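Local coordinates for protein transcriptional regulator (Pyrococcus horikoshii, PDB 1UDD) that belongs to the TenA/THI-4/PQQC family of all-helical proteins and is a putative transcriptional regulator, at residues I126-T131 with R194-T199; Q28-T33 with R160-V165. All coordinates share one frame; numbering follows the deposited sequence.

Contact 1 of 2, residues I126-T131 with R194-T199; sequences IIEGLT and RRIFIT
I196 reaches from one helix to the backbone and side chains of another, and its branches can be followed in order. CB directs the residue at helix 126-146, and from there the chain forks. CG2, set anti to the backbone N by a chi1 of -70°, settles against the main chain of the partner helix, 3.9 Å from the carbonyl carbon C of T131 and about as far from the O of E128. The other branch runs through CG1 to CD1, which lies 3.7 Å from CB of E128, the two side chains crossing at about a right angle. E128 thus gives this contact its aliphatic root, while its carboxylate is engaged elsewhere: OE1 accepts from the backbone N of N125 and OE2 forms a salt bridge with R192.

One turn further along, T131 turns its methyl to the partner, with CG2 4.0 Å from CB of F197. Its hydroxyl stays on its own helix, where OG1 bonds to the O of I127 at 2.6 Å. That carbonyl also accepts from the N of T131, the two donors arriving on opposite faces of its plane, so the hydroxyl of the buried T131 finds its partner within its own helix. F197 also packs on L134 and P135, further along helix 126-146, and I196 on F116 of helix 108-123.

No hydrogen bond joins the two segments. Their axes run nearly parallel, 22° apart and 9.3 Å at closest approach, an apolar helix-to-helix seam of the kind that builds the all-helical bundle of the TenA family.

Contact 2 of 2, residues Q28-T33 with R160-V165; sequences QLYSGT and REWGKV
L29 sets a methyl over one face of the W162 indole while Y30, its neighbour in sequence, meets the edge of the same ring, so two consecutive residues grip one tryptophan from two directions. The CH-pi contact is close: CD1 of L29 lies 3.8 Å from the centroid of the six-membered ring, 24° off its normal. In the all-helical TenA fold this joins the last turn of helix 24-31 to helix 157-164. W162 extends across with CG anti to its backbone N (chi1 -179°), which carries the benzo end of the indole to both partners. The tyrosine and indole planes stand at 71°, an oblique pairing. F39 and Y166 add edge-to-face contacts to W162, and H147 meets the ring of Y30, enlarging the aromatic cluster.

Opposite Y30 the partner helix carries G163, whose bare CA lies 4.3 Å from the OH of Y30, so the phenol comes close to the helix backbone. Helix 24-31 ends right after Y30 and S31, and the tyrosine also packs on L151 of helix 148-151. In the plane of the indole, CE1 of Y30 comes to 3.5 Å from CZ3 of W162.

Contacts 1 and 2 illustrate two ways of joining helices in one bundle. Their centres lie 28 Å apart on opposite sides of the chain's centre, and their nearest atoms are about 16 Å apart, so neither touches the other. Along the sequence they interlock: 28-33 comes first, then 126-131, then 160-165, and 194-199 last. Contact 1 relies on aliphatic groups between two nearly parallel helices, contact 2 on an aromatic side chain held by a leucine and a tyrosine. Helix 126-146 connects the two regions, beginning in contact 1 and later supplying I143 and A144, which pack on Y30 of contact 2.

Contact 1 of 2, residues I126-T131 with R194-T199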
loop_
_atom_site.group_PDB
_atom_site.type_symbol
_atom_site.label_atom_id
_atom_site.label_comp_id
_atom_site.label_asym_id
_atom_site.label_seq_id
_atom_site.Cartn_x
_atom_site.Cartn_y
_atom_site.Cartn_z
ATOM N N ILE A 126 -1.507 3.311 12.302
ATOM C CA ILE A 126 -2.897 2.930 12.577
ATOM C C ILE A 126 -3.714 4.011 13.268
ATOM O O ILE A 126 -4.903 4.184 12.976
ATOM C CB ILE A 126 -2.992 1.640 13.409
ATOM C CG1 ILE A 126 -2.638 1.922 14.857
ATOM C CG2 ILE A 126 -2.052 0.593 12.830
ATOM C CD1 ILE A 126 -3.277 0.965 15.832
ATOM N N ILE A 127 -3.087 4.753 14.174
ATOM C CA ILE A 127 -3.797 5.828 14.867
ATOM C C ILE A 127 -4.235 6.895 13.871
ATOM O O ILE A 127 -5.365 7.424 13.933
ATOM C CB ILE A 127 -2.915 6.486 15.935
ATOM C CG1 ILE A 127 -2.546 5.451 16.993
ATOM C CG2 ILE A 127 -3.660 7.651 16.573
ATOM C CD1 ILE A 127 -3.762 4.829 17.684
ATOM N N GLU A 128 -3.353 7.226 12.940
ATOM C CA GLU A 128 -3.718 8.225 11.934
ATOM C C GLU A 128 -4.833 7.683 11.029
ATOM O O GLU A 128 -5.752 8.403 10.645
ATOM C CB GLU A 128 -2.482 8.600 11.115
ATOM C CG GLU A 128 -1.386 9.167 11.984
ATOM C CD GLU A 128 -0.078 9.387 11.246
ATOM O OE1 GLU A 128 0.359 8.482 10.507
ATOM O OE2 GLU A 128 0.532 10.460 11.426
ATOM N N GLY A 129 -4.763 6.403 10.694
ATOM C CA GLY A 129 -5.792 5.833 9.842
ATOM C C GLY A 129 -7.125 5.883 10.554
ATOM O O GLY A 129 -8.108 6.375 9.998
ATOM N N LEU A 130 -7.161 5.394 11.793
ATOM C CA LEU A 130 -8.389 5.393 12.574
ATOM C C LEU A 130 -8.930 6.806 12.786
ATOM O O LEU A 130 -10.148 7.040 12.716
ATOM C CB LEU A 130 -8.143 4.710 13.926
ATOM C CG LEU A 130 -7.853 3.215 13.834
ATOM C CD1 LEU A 130 -7.450 2.676 15.220
ATOM C CD2 LEU A 130 -9.098 2.487 13.299
ATOM N N THR A 131 -8.035 7.754 13.034
ATOM C CA THR A 131 -8.450 9.138 13.232
ATOM C C THR A 131 -9.149 9.658 11.970
ATOM O O THR A 131 -10.031 10.521 12.046
ATOM C CB THR A 131 -7.235 10.048 13.578
ATOM O OG1 THR A 131 -6.625 9.577 14.783
ATOM C CG2 THR A 131 -7.682 11.520 13.797
ATOM N N ARG A 194 -4.853 16.223 14.343
ATOM C CA ARG A 194 -5.761 17.348 14.257
ATOM C C ARG A 194 -6.164 17.636 12.813
ATOM O O ARG A 194 -7.359 17.722 12.510
ATOM C CB ARG A 194 -5.139 18.603 14.905
ATOM C CG ARG A 194 -6.007 19.845 14.774
ATOM C CD ARG A 194 -5.415 21.083 15.468
ATOM N NE ARG A 194 -4.005 21.330 15.161
ATOM C CZ ARG A 194 -3.464 21.316 13.940
ATOM N NH1 ARG A 194 -4.206 21.055 12.870
ATOM N NH2 ARG A 194 -2.171 21.576 13.785
ATOM N N ARG A 195 -5.180 17.770 11.924
ATOM C CA ARG A 195 -5.464 18.046 10.509
ATOM C C ARG A 195 -6.287 16.912 9.879
ATOM O O ARG A 195 -7.208 17.153 9.099
ATOM C CB ARG A 195 -4.160 18.220 9.723
ATOM C CG ARG A 195 -3.148 19.154 10.379
ATOM C CD ARG A 195 -2.020 19.562 9.415
ATOM N NE ARG A 195 -0.704 19.177 9.931
ATOM C CZ ARG A 195 -0.055 18.068 9.581
ATOM N NH1 ARG A 195 -0.585 17.226 8.698
ATOM N NH2 ARG A 195 1.117 17.784 10.134
ATOM N N ILE A 196 -5.953 15.670 10.214
ATOM C CA ILE A 196 -6.696 14.537 9.664
ATOM C C ILE A 196 -8.151 14.583 10.120
ATOM O O ILE A 196 -9.073 14.426 9.308
ATOM C CB ILE A 196 -6.114 13.190 10.111
ATOM C CG1 ILE A 196 -4.758 12.947 9.443
ATOM C CG2 ILE A 196 -7.065 12.068 9.708
ATOM C CD1 ILE A 196 -3.951 11.830 10.088
ATOM N N PHE A 197 -8.350 14.799 11.419
ATOM C CA PHE A 197 -9.690 14.848 11.993
ATOM C C PHE A 197 -10.485 16.031 11.430
ATOM O O PHE A 197 -11.679 15.913 11.171
ATOM C CB PHE A 197 -9.615 14.988 13.520
ATOM C CG PHE A 197 -10.923 14.694 14.228
ATOM C CD1 PHE A 197 -11.247 13.391 14.609
ATOM C CD2 PHE A 197 -11.826 15.723 14.514
ATOM C CE1 PHE A 197 -12.464 13.109 15.274
ATOM C CE2 PHE A 197 -13.032 15.463 15.170
ATOM C CZ PHE A 197 -13.353 14.146 15.554
ATOM N N ILE A 198 -9.833 17.178 11.261
ATOM C CA ILE A 198 -10.540 18.335 10.729
ATOM C C ILE A 198 -10.922 18.119 9.264
ATOM O O ILE A 198 -11.993 18.541 8.809
ATOM C CB ILE A 198 -9.697 19.623 10.874
ATOM C CG1 ILE A 198 -9.773 20.112 12.324
ATOM C CG2 ILE A 198 -10.226 20.712 9.933
ATOM C CD1 ILE A 198 -8.904 21.342 12.625
ATOM N N THR A 199 -10.048 17.450 8.525
ATOM C CA THR A 199 -10.333 17.150 7.117
ATOM C C THR A 199 -11.551 16.236 7.048
ATOM O O THR A 199 -12.469 16.458 6.256
ATOM C CB THR A 199 -9.140 16.422 6.448
ATOM O OG1 THR A 199 -8.009 17.301 6.417
ATOM C CG2 THR A 199 -9.494 15.973 5.025
#

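Contact 2 of 2, residues Q28-T33 with R160-V165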
loop_
_atom_site.group_PDB
_atom_site.type_symbol
_atom_site.label_atom_id
_atom_site.label_comp_id
_atom_site.label_asym_id
_atom_site.label_seq_id
_atom_site.Cartn_x
_atom_site.Cartn_y
_atom_site.Cartn_z
ATOM N N GLN A 28 -33.559 18.352 8.998
ATOM C CA GLN A 28 -34.815 17.890 8.416
ATOM C C GLN A 28 -35.000 16.382 8.466
ATOM O O GLN A 28 -36.133 15.895 8.572
ATOM C CB GLN A 28 -34.943 18.384 6.978
ATOM C CG GLN A 28 -35.296 19.850 6.897
ATOM C CD GLN A 28 -35.452 20.326 5.476
ATOM O OE1 GLN A 28 -35.982 19.613 4.624
ATOM N NE2 GLN A 28 -35.002 21.543 5.214
ATOM N N LEU A 29 -33.898 15.644 8.404
ATOM C CA LEU A 29 -33.982 14.192 8.436
ATOM C C LEU A 29 -34.461 13.772 9.818
ATOM O O LEU A 29 -35.321 12.903 9.946
ATOM C CB LEU A 29 -32.609 13.554 8.157
ATOM C CG LEU A 29 -32.551 12.148 7.538
ATOM C CD1 LEU A 29 -31.107 11.652 7.590
ATOM C CD2 LEU A 29 -33.451 11.177 8.272
ATOM N N TYR A 30 -33.903 14.393 10.852
ATOM C CA TYR A 30 -34.268 14.048 12.219
ATOM C C TYR A 30 -35.613 14.604 12.667
ATOM O O TYR A 30 -36.276 14.010 13.512
ATOM C CB TYR A 30 -33.157 14.463 13.197
ATOM C CG TYR A 30 -32.025 13.449 13.284
ATOM C CD1 TYR A 30 -31.044 13.363 12.288
ATOM C CD2 TYR A 30 -31.976 12.535 14.334
ATOM C CE1 TYR A 30 -30.042 12.379 12.341
ATOM C CE2 TYR A 30 -30.987 11.550 14.395
ATOM C CZ TYR A 30 -30.026 11.473 13.398
ATOM O OH TYR A 30 -29.079 10.467 13.461
ATOM N N SER A 31 -36.028 15.727 12.106
ATOM C CA SER A 31 -37.321 16.290 12.489
ATOM C C SER A 31 -38.425 15.513 11.775
ATOM O O SER A 31 -39.517 15.345 12.306
ATOM C CB SER A 31 -37.412 17.763 12.102
ATOM O OG SER A 31 -37.452 17.900 10.691
ATOM N N GLY A 32 -38.124 15.035 10.571
ATOM C CA GLY A 32 -39.091 14.274 9.799
ATOM C C GLY A 32 -39.598 15.078 8.624
ATOM O O GLY A 32 -40.492 14.654 7.895
ATOM N N THR A 33 -38.998 16.244 8.437
ATOM C CA THR A 33 -39.363 17.170 7.375
ATOM C C THR A 33 -38.671 16.931 6.034
ATOM O O THR A 33 -39.134 17.395 4.989
ATOM C CB THR A 33 -39.079 18.605 7.858
ATOM O OG1 THR A 33 -40.133 19.010 8.742
ATOM C CG2 THR A 33 -38.980 19.574 6.704
ATOM N N ARG A 160 -37.138 7.197 11.490
ATOM C CA ARG A 160 -36.973 6.808 12.886
ATOM C C ARG A 160 -36.117 5.565 13.013
ATOM O O ARG A 160 -35.218 5.512 13.847
ATOM C CB ARG A 160 -38.318 6.550 13.566
ATOM C CG ARG A 160 -39.167 7.784 13.813
ATOM C CD ARG A 160 -40.170 7.518 14.930
ATOM N NE ARG A 160 -40.996 6.346 14.659
ATOM C CZ ARG A 160 -42.039 6.337 13.836
ATOM N NH1 ARG A 160 -42.397 7.444 13.199
ATOM N NH2 ARG A 160 -42.718 5.216 13.646
ATOM N N GLU A 161 -36.402 4.558 12.198
ATOM C CA GLU A 161 -35.633 3.328 12.248
ATOM C C GLU A 161 -34.178 3.700 11.968
ATOM O O GLU A 161 -33.273 3.356 12.727
ATOM C CB GLU A 161 -36.129 2.344 11.182
ATOM C CG GLU A 161 -37.641 2.142 11.154
ATOM C CD GLU A 161 -38.073 1.088 10.139
ATOM O OE1 GLU A 161 -37.922 -0.119 10.431
ATOM O OE2 GLU A 161 -38.552 1.468 9.047
ATOM N N TRP A 162 -33.975 4.423 10.872
ATOM C CA TRP A 162 -32.648 4.863 10.458
ATOM C C TRP A 162 -31.878 5.541 11.591
ATOM O O TRP A 162 -30.735 5.192 11.873
ATOM C CB TRP A 162 -32.766 5.834 9.279
ATOM C CG TRP A 162 -31.443 6.313 8.788
ATOM C CD1 TRP A 162 -30.621 5.684 7.896
ATOM C CD2 TRP A 162 -30.759 7.497 9.203
ATOM N NE1 TRP A 162 -29.463 6.406 7.730
ATOM C CE2 TRP A 162 -29.520 7.525 8.522
ATOM C CE3 TRP A 162 -31.070 8.541 10.089
ATOM C CZ2 TRP A 162 -28.585 8.561 8.697
ATOM C CZ3 TRP A 162 -30.141 9.571 10.264
ATOM C CH2 TRP A 162 -28.912 9.569 9.566
ATOM N N GLY A 163 -32.521 6.500 12.246
ATOM C CA GLY A 163 -31.865 7.229 13.313
ATOM C C GLY A 163 -31.543 6.473 14.586
ATOM O O GLY A 163 -30.448 6.623 15.135
ATOM N N LYS A 164 -32.482 5.664 15.060
ATOM C CA LYS A 164 -32.289 4.920 16.301
ATOM C C LYS A 164 -31.015 4.087 16.345
ATOM O O LYS A 164 -30.469 3.840 17.422
ATOM C CB LYS A 164 -33.515 4.038 16.577
ATOM C CG LYS A 164 -34.803 4.853 16.739
ATOM C CD LYS A 164 -36.000 4.026 17.218
ATOM C CE LYS A 164 -36.432 2.968 16.202
ATOM N NZ LYS A 164 -35.508 1.802 16.172
ATOM N N VAL A 165 -30.523 3.671 15.184
ATOM C CA VAL A 165 -29.312 2.863 15.149
ATOM C C VAL A 165 -28.140 3.558 15.857
ATOM O O VAL A 165 -27.370 2.928 16.589
ATOM C CB VAL A 165 -28.891 2.548 13.700
ATOM C CG1 VAL A 165 -27.686 1.637 13.702
ATOM C CG2 VAL A 165 -30.039 1.901 12.949
#